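Local coordinates for protein spherulin-4 (Aspergillus clavatus, PDB 5C5G) that is a (beta/alpha)-barrel glycoside hydrolase that binds N-acetyl-D-galactosamine and, like its Aspergillus fumigatus counterpart, probably acts in galactosaminogalactan biosynthesis, at residues 146-158 with 162-174. Numbering follows the deposited sequence.
Sequences DHYVVHNPGAIPD and LSTADSTVVFEAT
Through its backbone, His151 bridges strands 148-152 and 167-172, parallel neighbours five and six of the TIM barrel: its N donates to Ser167 O (3.0 Å) and its O accepts from Val169 N (2.8 Å). Nearer the strand starts, the Asp166 side chain stands in for a backbone acceptor. Its OD2 receives Val149 N through the anti lone pair (2.9 Å) and is also salt-bridged to Lys138, while Asp166 N donates to Val149 O.

Two CH-pi contacts flank this ladder: Ala165 CB sits over the centre of the His151 imidazole, 3.6 Å from its centroid, and Asp166 CB over one Tyr148 face, offset toward the rim. Water 1, in the imidazole plane, links His151 ND1 to Thr168 OG1. Past the end of strand 148-152, Pro157 packs CG on Leu162 CD2 and CD on Val170 CG1.

At the strands' C-terminal end, Asn152 CG stands anti to the backbone N (chi1 -174°), bringing ND2 to Glu172 OE1 at 3.0 Å, nearly straight (166°) but from above the carboxylate plane; Tyr238 holds OE2. Glu172 and Asp116, which Asn152 also adjoins, bind N-acetyl-D-galactosamine; Asn152 thus borders the sugar site and, with Tyr238, would probably limit rotation of the Glu172 carboxylate.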
ATOM      1  N   ASP A 146      -0.434   2.464  15.169  1.00 12.29           N
ATOM      2  CA  ASP A 146      -1.117   1.420  14.417  1.00 12.11           C
ATOM      3  C   ASP A 146      -0.334   0.121  14.268  1.00 11.72           C
ATOM      4  O   ASP A 146      -0.909  -0.956  14.268  1.00 11.47           O
ATOM      5  CB  ASP A 146      -1.476   1.936  13.028  1.00 13.90           C
ATOM      6  CG  ASP A 146      -2.223   3.249  13.081  1.00 22.19           C
ATOM      7  OD1 ASP A 146      -1.584   4.285  13.328  1.00 18.54           O
ATOM      8  OD2 ASP A 146      -3.456   3.242  12.887  1.00 34.85           O
ATOM      9  N   HIS A 147       0.972   0.227  14.088  1.00 10.20           N
ATOM     10  CA  HIS A 147       1.809  -0.940  13.826  1.00 10.16           C
ATOM     11  C   HIS A 147       1.209  -1.799  12.716  1.00 10.08           C
ATOM     12  O   HIS A 147       1.107  -3.018  12.820  1.00 10.52           O
ATOM     13  CB  HIS A 147       1.981  -1.777  15.092  1.00 11.97           C
ATOM     14  CG  HIS A 147       2.649  -1.046  16.220  1.00 12.28           C
ATOM     15  ND1 HIS A 147       4.004  -1.127  16.457  1.00 12.45           N
ATOM     16  CD2 HIS A 147       2.150  -0.223  17.173  1.00 13.63           C
ATOM     17  CE1 HIS A 147       4.313  -0.387  17.509  1.00 14.01           C
ATOM     18  NE2 HIS A 147       3.205   0.169  17.967  1.00 13.34           N
ATOM     19  N   TYR A 148       0.828  -1.141  11.635  1.00  8.70           N
ATOM     20  CA  TYR A 148       0.146  -1.797  10.522  1.00  8.82           C
ATOM     21  C   TYR A 148       1.103  -2.710   9.767  1.00  8.10           C
ATOM     22  O   TYR A 148       2.293  -2.412   9.637  1.00  9.73           O
ATOM     23  CB  TYR A 148      -0.337  -0.705   9.581  1.00 12.10           C
ATOM     24  CG  TYR A 148      -1.612  -0.901   8.805  1.00 22.81           C
ATOM     25  CD1 TYR A 148      -2.843  -0.974   9.447  1.00 25.37           C
ATOM     26  CD2 TYR A 148      -1.593  -0.907   7.414  1.00 23.91           C
ATOM     27  CE1 TYR A 148      -4.015  -1.109   8.716  1.00 30.45           C
ATOM     28  CE2 TYR A 148      -2.757  -1.031   6.675  1.00 24.74           C
ATOM     29  CZ  TYR A 148      -3.961  -1.132   7.329  1.00 33.36           C
ATOM     30  OH  TYR A 148      -5.113  -1.254   6.585  1.00 33.85           O
ATOM     31  N   VAL A 149       0.578  -3.811   9.247  1.00  8.49           N
ATOM     32  CA  VAL A 149       1.340  -4.751   8.435  1.00  8.49           C
ATOM     33  C   VAL A 149       0.597  -5.007   7.134  1.00  7.80           C
ATOM     34  O   VAL A 149      -0.565  -5.431   7.143  1.00  8.99           O
ATOM     35  CB  VAL A 149       1.519  -6.091   9.159  1.00  9.25           C
ATOM     36  CG1 VAL A 149       2.172  -7.131   8.244  1.00 11.15           C
ATOM     37  CG2 VAL A 149       2.367  -5.903  10.406  1.00 10.90           C
ATOM     38  N   VAL A 150       1.272  -4.751   6.018  1.00  7.99           N
ATOM     39  CA  VAL A 150       0.732  -5.087   4.700  1.00  8.54           C
ATOM     40  C   VAL A 150       1.704  -6.021   4.008  1.00  8.04           C
ATOM     41  O   VAL A 150       2.917  -5.839   4.120  1.00  8.85           O
ATOM     42  CB  VAL A 150       0.470  -3.825   3.843  1.00  9.18           C
ATOM     43  CG1 VAL A 150      -0.003  -4.169   2.425  1.00  9.62           C
ATOM     44  CG2 VAL A 150      -0.557  -2.935   4.517  1.00 11.07           C
ATOM     45  N   HIS A 151       1.169  -7.029   3.325  1.00  8.01           N
ATOM     46  CA  HIS A 151       1.957  -7.935   2.508  1.00  7.75           C
ATOM     47  C   HIS A 151       1.649  -7.709   1.050  1.00  8.35           C
ATOM     48  O   HIS A 151       0.489  -7.491   0.693  1.00  9.28           O
ATOM     49  CB  HIS A 151       1.583  -9.382   2.820  1.00  9.16           C
ATOM     50  CG  HIS A 151       2.039  -9.850   4.155  1.00  9.23           C
ATOM     51  ND1 HIS A 151       1.702 -11.085   4.654  1.00 11.31           N
ATOM     52  CD2 HIS A 151       2.816  -9.257   5.091  1.00  9.90           C
ATOM     53  CE1 HIS A 151       2.258 -11.236   5.845  1.00 10.99           C
ATOM     54  NE2 HIS A 151       2.933 -10.142   6.134  1.00 10.67           N
ATOM     55  N   ASN A 152       2.655  -7.826   0.198  1.00  8.44           N
ATOM     56  CA  ASN A 152       2.444  -7.811  -1.250  1.00  8.88           C
ATOM     57  C   ASN A 152       2.995  -9.047  -1.953  1.00  8.91           C
ATOM     58  O   ASN A 152       4.115  -9.047  -2.454  1.00 10.35           O
ATOM     59  CB  ASN A 152       3.047  -6.589  -1.910  1.00  9.60           C
ATOM     60  CG  ASN A 152       2.692  -6.525  -3.383  1.00 10.50           C
ATOM     61  OD1 ASN A 152       1.759  -7.196  -3.846  1.00 10.97           O
ATOM     62  ND2 ASN A 152       3.463  -5.766  -4.150  1.00 12.51           N
ATOM     63  N   PRO A 153       2.174 -10.095  -2.035  1.00  9.16           N
ATOM     64  CA  PRO A 153       2.552 -11.243  -2.854  1.00  9.81           C
ATOM     65  C   PRO A 153       2.319 -10.972  -4.328  1.00 10.55           C
ATOM     66  O   PRO A 153       2.797 -11.746  -5.157  1.00 11.89           O
ATOM     67  CB  PRO A 153       1.617 -12.354  -2.354  1.00  9.73           C
ATOM     68  CG  PRO A 153       0.433 -11.627  -1.802  1.00  8.68           C
ATOM     69  CD  PRO A 153       0.978 -10.357  -1.216  1.00  9.63           C
ATOM     70  N   GLY A 154       1.591  -9.915  -4.655  1.00 10.34           N
ATOM     71  CA  GLY A 154       1.356  -9.542  -6.037  1.00 11.86           C
ATOM     72  C   GLY A 154       0.458 -10.507  -6.790  1.00 11.31           C
ATOM     73  O   GLY A 154       0.432 -10.493  -8.025  1.00 14.49           O
ATOM     74  N   ALA A 155      -0.275 -11.335  -6.053  1.00 11.37           N
ATOM     75  CA  ALA A 155      -1.069 -12.430  -6.585  1.00 10.46           C
ATOM     76  C   ALA A 155      -1.710 -13.086  -5.374  1.00 11.46           C
ATOM     77  O   ALA A 155      -1.429 -12.694  -4.239  1.00 10.78           O
ATOM     78  CB  ALA A 155      -0.190 -13.419  -7.344  1.00 15.18           C
ATOM     79  N   ILE A 156      -2.585 -14.058  -5.582  1.00 11.45           N
ATOM     80  CA  ILE A 156      -3.302 -14.624  -4.457  1.00 11.35           C
ATOM     81  C   ILE A 156      -2.432 -15.627  -3.701  1.00 10.87           C
ATOM     82  O   ILE A 156      -2.007 -16.620  -4.282  1.00 11.65           O
ATOM     83  CB  ILE A 156      -4.593 -15.318  -4.925  1.00 11.71           C
ATOM     84  CG1 ILE A 156      -5.552 -14.294  -5.556  1.00 12.46           C
ATOM     85  CG2 ILE A 156      -5.284 -15.980  -3.725  1.00 13.62           C
ATOM     86  CD1 ILE A 156      -6.677 -14.938  -6.341  1.00 12.98           C
ATOM     87  N   PRO A 157      -2.163 -15.398  -2.411  1.00 10.69           N
ATOM     88  CA  PRO A 157      -1.380 -16.365  -1.647  1.00 10.39           C
ATOM     89  C   PRO A 157      -2.287 -17.392  -1.021  1.00 10.49           C
ATOM     90  O   PRO A 157      -3.505 -17.201  -1.028  1.00 11.10           O
ATOM     91  CB  PRO A 157      -0.785 -15.493  -0.545  1.00 12.23           C
ATOM     92  CG  PRO A 157      -1.894 -14.553  -0.238  1.00 11.44           C
ATOM     93  CD  PRO A 157      -2.543 -14.245  -1.570  1.00 10.28           C
ATOM     94  N   ASP A 158      -1.721 -18.447  -0.450  1.00 11.20           N
ATOM     95  CA  ASP A 158      -2.534 -19.365   0.342  1.00 11.17           C
ATOM     96  C   ASP A 158      -3.239 -18.554   1.441  1.00 10.86           C
ATOM     97  O   ASP A 158      -2.657 -17.641   2.052  1.00 10.70           O
ATOM     98  CB  ASP A 158      -1.667 -20.467   0.932  1.00 13.19           C
ATOM     99  CG  ASP A 158      -2.469 -21.468   1.743  1.00 13.68           C
ATOM    100  OD1 ASP A 158      -2.768 -21.177   2.910  1.00 14.10           O
ATOM    101  OD2 ASP A 158      -2.802 -22.556   1.225  1.00 14.92           O
ATOM    102  N   LEU A 162      -3.250 -14.775   5.104  1.00 11.81           N
ATOM    103  CA  LEU A 162      -3.989 -13.522   5.170  1.00 11.00           C
ATOM    104  C   LEU A 162      -4.104 -12.984   6.585  1.00 12.14           C
ATOM    105  O   LEU A 162      -4.083 -11.770   6.790  1.00 12.44           O
ATOM    106  CB  LEU A 162      -5.375 -13.679   4.570  1.00 11.14           C
ATOM    107  CG  LEU A 162      -5.385 -13.991   3.081  1.00 12.43           C
ATOM    108  CD1 LEU A 162      -6.807 -14.276   2.621  1.00 14.27           C
ATOM    109  CD2 LEU A 162      -4.780 -12.887   2.223  1.00 12.49           C
ATOM    110  N   SER A 163      -4.229 -13.859   7.569  1.00 12.72           N
ATOM    111  CA  SER A 163      -4.445 -13.386   8.935  1.00 13.92           C
ATOM    112  C   SER A 163      -3.151 -12.884   9.585  1.00 13.34           C
ATOM    113  O   SER A 163      -3.205 -12.315  10.680  1.00 16.66           O
ATOM    114  CB  SER A 163      -5.099 -14.464   9.787  1.00 19.73           C
ATOM    115  OG  SER A 163      -4.230 -15.558   9.909  1.00 23.25           O
ATOM    116  N   THR A 164      -2.010 -13.053   8.925  1.00 12.80           N
ATOM    117  CA  THR A 164      -0.746 -12.535   9.451  1.00 13.12           C
ATOM    118  C   THR A 164      -0.505 -11.067   9.112  1.00 13.14           C
ATOM    119  O   THR A 164       0.442 -10.455   9.609  1.00 15.23           O
ATOM    120  CB  THR A 164       0.459 -13.374   8.974  1.00 14.87           C
ATOM    121  OG1 THR A 164       0.700 -13.210   7.571  1.00 19.37           O
ATOM    122  CG2 THR A 164       0.216 -14.826   9.266  1.00 18.11           C
ATOM    123  N   ALA A 165      -1.359 -10.487   8.285  1.00  9.82           N
ATOM    124  CA  ALA A 165      -1.231  -9.096   7.854  1.00  9.81           C
ATOM    125  C   ALA A 165      -2.567  -8.391   8.045  1.00  9.86           C
ATOM    126  O   ALA A 165      -3.628  -9.035   8.082  1.00 12.21           O
ATOM    127  CB  ALA A 165      -0.794  -9.014   6.396  1.00 10.65           C
ATOM    128  N   ASP A 166      -2.534  -7.074   8.157  1.00  9.40           N
ATOM    129  CA  ASP A 166      -3.751  -6.283   8.149  1.00 10.01           C
ATOM    130  C   ASP A 166      -4.378  -6.219   6.770  1.00 10.04           C
ATOM    131  O   ASP A 166      -5.608  -6.256   6.632  1.00 10.76           O
ATOM    132  CB  ASP A 166      -3.460  -4.886   8.673  1.00 11.21           C
ATOM    133  CG  ASP A 166      -3.048  -4.906  10.113  1.00 13.27           C
ATOM    134  OD1 ASP A 166      -3.898  -5.273  10.955  1.00 15.26           O
ATOM    135  OD2 ASP A 166      -1.893  -4.577  10.457  1.00 12.07           O
ATOM    136  N   SER A 167      -3.539  -6.163   5.739  1.00  9.43           N
ATOM    137  CA  SER A 167      -3.994  -6.222   4.346  1.00  8.42           C
ATOM    138  C   SER A 167      -2.967  -6.920   3.503  1.00  9.39           C
ATOM    139  O   SER A 167      -1.769  -6.819   3.785  1.00  9.14           O
ATOM    140  CB  SER A 167      -4.238  -4.824   3.781  1.00 11.21           C
ATOM    141  OG  SER A 167      -5.257  -4.154   4.504  1.00 14.84           O
ATOM    142  N   THR A 168      -3.438  -7.602   2.465  1.00  8.43           N
ATOM    143  CA  THR A 168      -2.580  -8.282   1.521  1.00  8.35           C
ATOM    144  C   THR A 168      -2.973  -7.867   0.120  1.00  8.39           C
ATOM    145  O   THR A 168      -4.145  -7.935  -0.246  1.00  8.79           O
ATOM    146  CB  THR A 168      -2.722  -9.817   1.650  1.00  9.20           C
ATOM    147  OG1 THR A 168      -2.279 -10.235   2.944  1.00 10.35           O
ATOM    148  CG2 THR A 168      -1.893 -10.541   0.633  1.00 10.18           C
ATOM    149  N   VAL A 169      -1.983  -7.454  -0.663  1.00  8.21           N
ATOM    150  CA  VAL A 169      -2.175  -7.131  -2.073  1.00  8.68           C
ATOM    151  C   VAL A 169      -2.257  -8.421  -2.862  1.00  8.23           C
ATOM    152  O   VAL A 169      -1.257  -9.049  -3.168  1.00  9.49           O
ATOM    153  CB  VAL A 169      -1.034  -6.245  -2.602  1.00  8.53           C
ATOM    154  CG1 VAL A 169      -1.349  -5.808  -4.018  1.00 10.66           C
ATOM    155  CG2 VAL A 169      -0.804  -5.021  -1.702  1.00 10.44           C
ATOM    156  N   VAL A 170      -3.482  -8.819  -3.189  1.00  8.23           N
ATOM    157  CA  VAL A 170      -3.725 -10.093  -3.860  1.00  9.46           C
ATOM    158  C   VAL A 170      -3.877  -9.959  -5.360  1.00  9.53           C
ATOM    159  O   VAL A 170      -3.970 -10.979  -6.043  1.00 10.14           O
ATOM    160  CB  VAL A 170      -4.951 -10.837  -3.288  1.00  9.68           C
ATOM    161  CG1 VAL A 170      -4.727 -11.204  -1.821  1.00  9.65           C
ATOM    162  CG2 VAL A 170      -6.248 -10.047  -3.471  1.00 10.21           C
ATOM    163  N   PHE A 171      -3.882  -8.731  -5.870  1.00  9.56           N
ATOM    164  CA  PHE A 171      -3.910  -8.479  -7.297  1.00  9.51           C
ATOM    165  C   PHE A 171      -3.019  -7.273  -7.533  1.00  9.80           C
ATOM    166  O   PHE A 171      -3.216  -6.232  -6.902  1.00  9.61           O
ATOM    167  CB  PHE A 171      -5.334  -8.210  -7.807  1.00 10.71           C
ATOM    168  CG  PHE A 171      -5.373  -8.047  -9.291  1.00 10.82           C
ATOM    169  CD1 PHE A 171      -5.138  -6.813  -9.863  1.00 10.38           C
ATOM    170  CD2 PHE A 171      -5.550  -9.148 -10.119  1.00 12.21           C
ATOM    171  CE1 PHE A 171      -5.099  -6.674 -11.235  1.00 12.30           C
ATOM    172  CE2 PHE A 171      -5.535  -9.010 -11.491  1.00 14.01           C
ATOM    173  CZ  PHE A 171      -5.306  -7.785 -12.044  1.00 13.11           C
ATOM    174  N   GLU A 172      -2.035  -7.417  -8.417  1.00  9.36           N
ATOM    175  CA  GLU A 172      -1.136  -6.332  -8.779  1.00 10.00           C
ATOM    176  C   GLU A 172      -0.755  -6.545 -10.237  1.00 10.56           C
ATOM    177  O   GLU A 172       0.212  -7.252 -10.530  1.00 12.63           O
ATOM    178  CB  GLU A 172       0.117  -6.291  -7.883  1.00 10.91           C
ATOM    179  CG  GLU A 172       0.979  -5.057  -8.167  1.00 13.15           C
ATOM    180  CD  GLU A 172       2.440  -5.183  -7.830  1.00 15.12           C
ATOM    181  OE1 GLU A 172       2.835  -6.101  -7.094  1.00 15.33           O
ATOM    182  OE2 GLU A 172       3.212  -4.333  -8.342  1.00 16.23           O
ATOM    183  N   ALA A 173      -1.508  -5.956 -11.151  1.00 10.09           N
ATOM    184  CA  ALA A 173      -1.319  -6.262 -12.554  1.00 11.40           C
ATOM    185  C   ALA A 173      -2.067  -5.270 -13.404  1.00 10.88           C
ATOM    186  O   ALA A 173      -2.691  -4.339 -12.906  1.00 10.71           O
ATOM    187  CB  ALA A 173      -1.786  -7.685 -12.845  1.00 14.37           C
ATOM    188  N   THR A 174      -2.006  -5.463 -14.712  1.00 10.51           N
ATOM    189  CA  THR A 174      -2.694  -4.576 -15.626  1.00 12.02           C
ATOM    190  C   THR A 174      -4.207  -4.785 -15.586  1.00 11.10           C
ATOM    191  O   THR A 174      -4.718  -5.837 -15.217  1.00 11.20           O
ATOM    192  CB  THR A 174      -2.264  -4.816 -17.086  1.00 12.68           C
ATOM    193  OG1 THR A 174      -2.657  -6.138 -17.455  1.00 13.83           O
ATOM    194  CG2 THR A 174      -0.765  -4.633 -17.267  1.00 13.99           C
TER
HETATM  195  O   HOH W   1      -0.255 -12.382   3.086  1.00 13.94           O
HETATM  196  O   HOH W   2      -1.814 -10.150  -9.546  1.00 13.43           O
HETATM  197  O   HOH W   3       1.847  -9.266  -9.820  1.00 22.97           O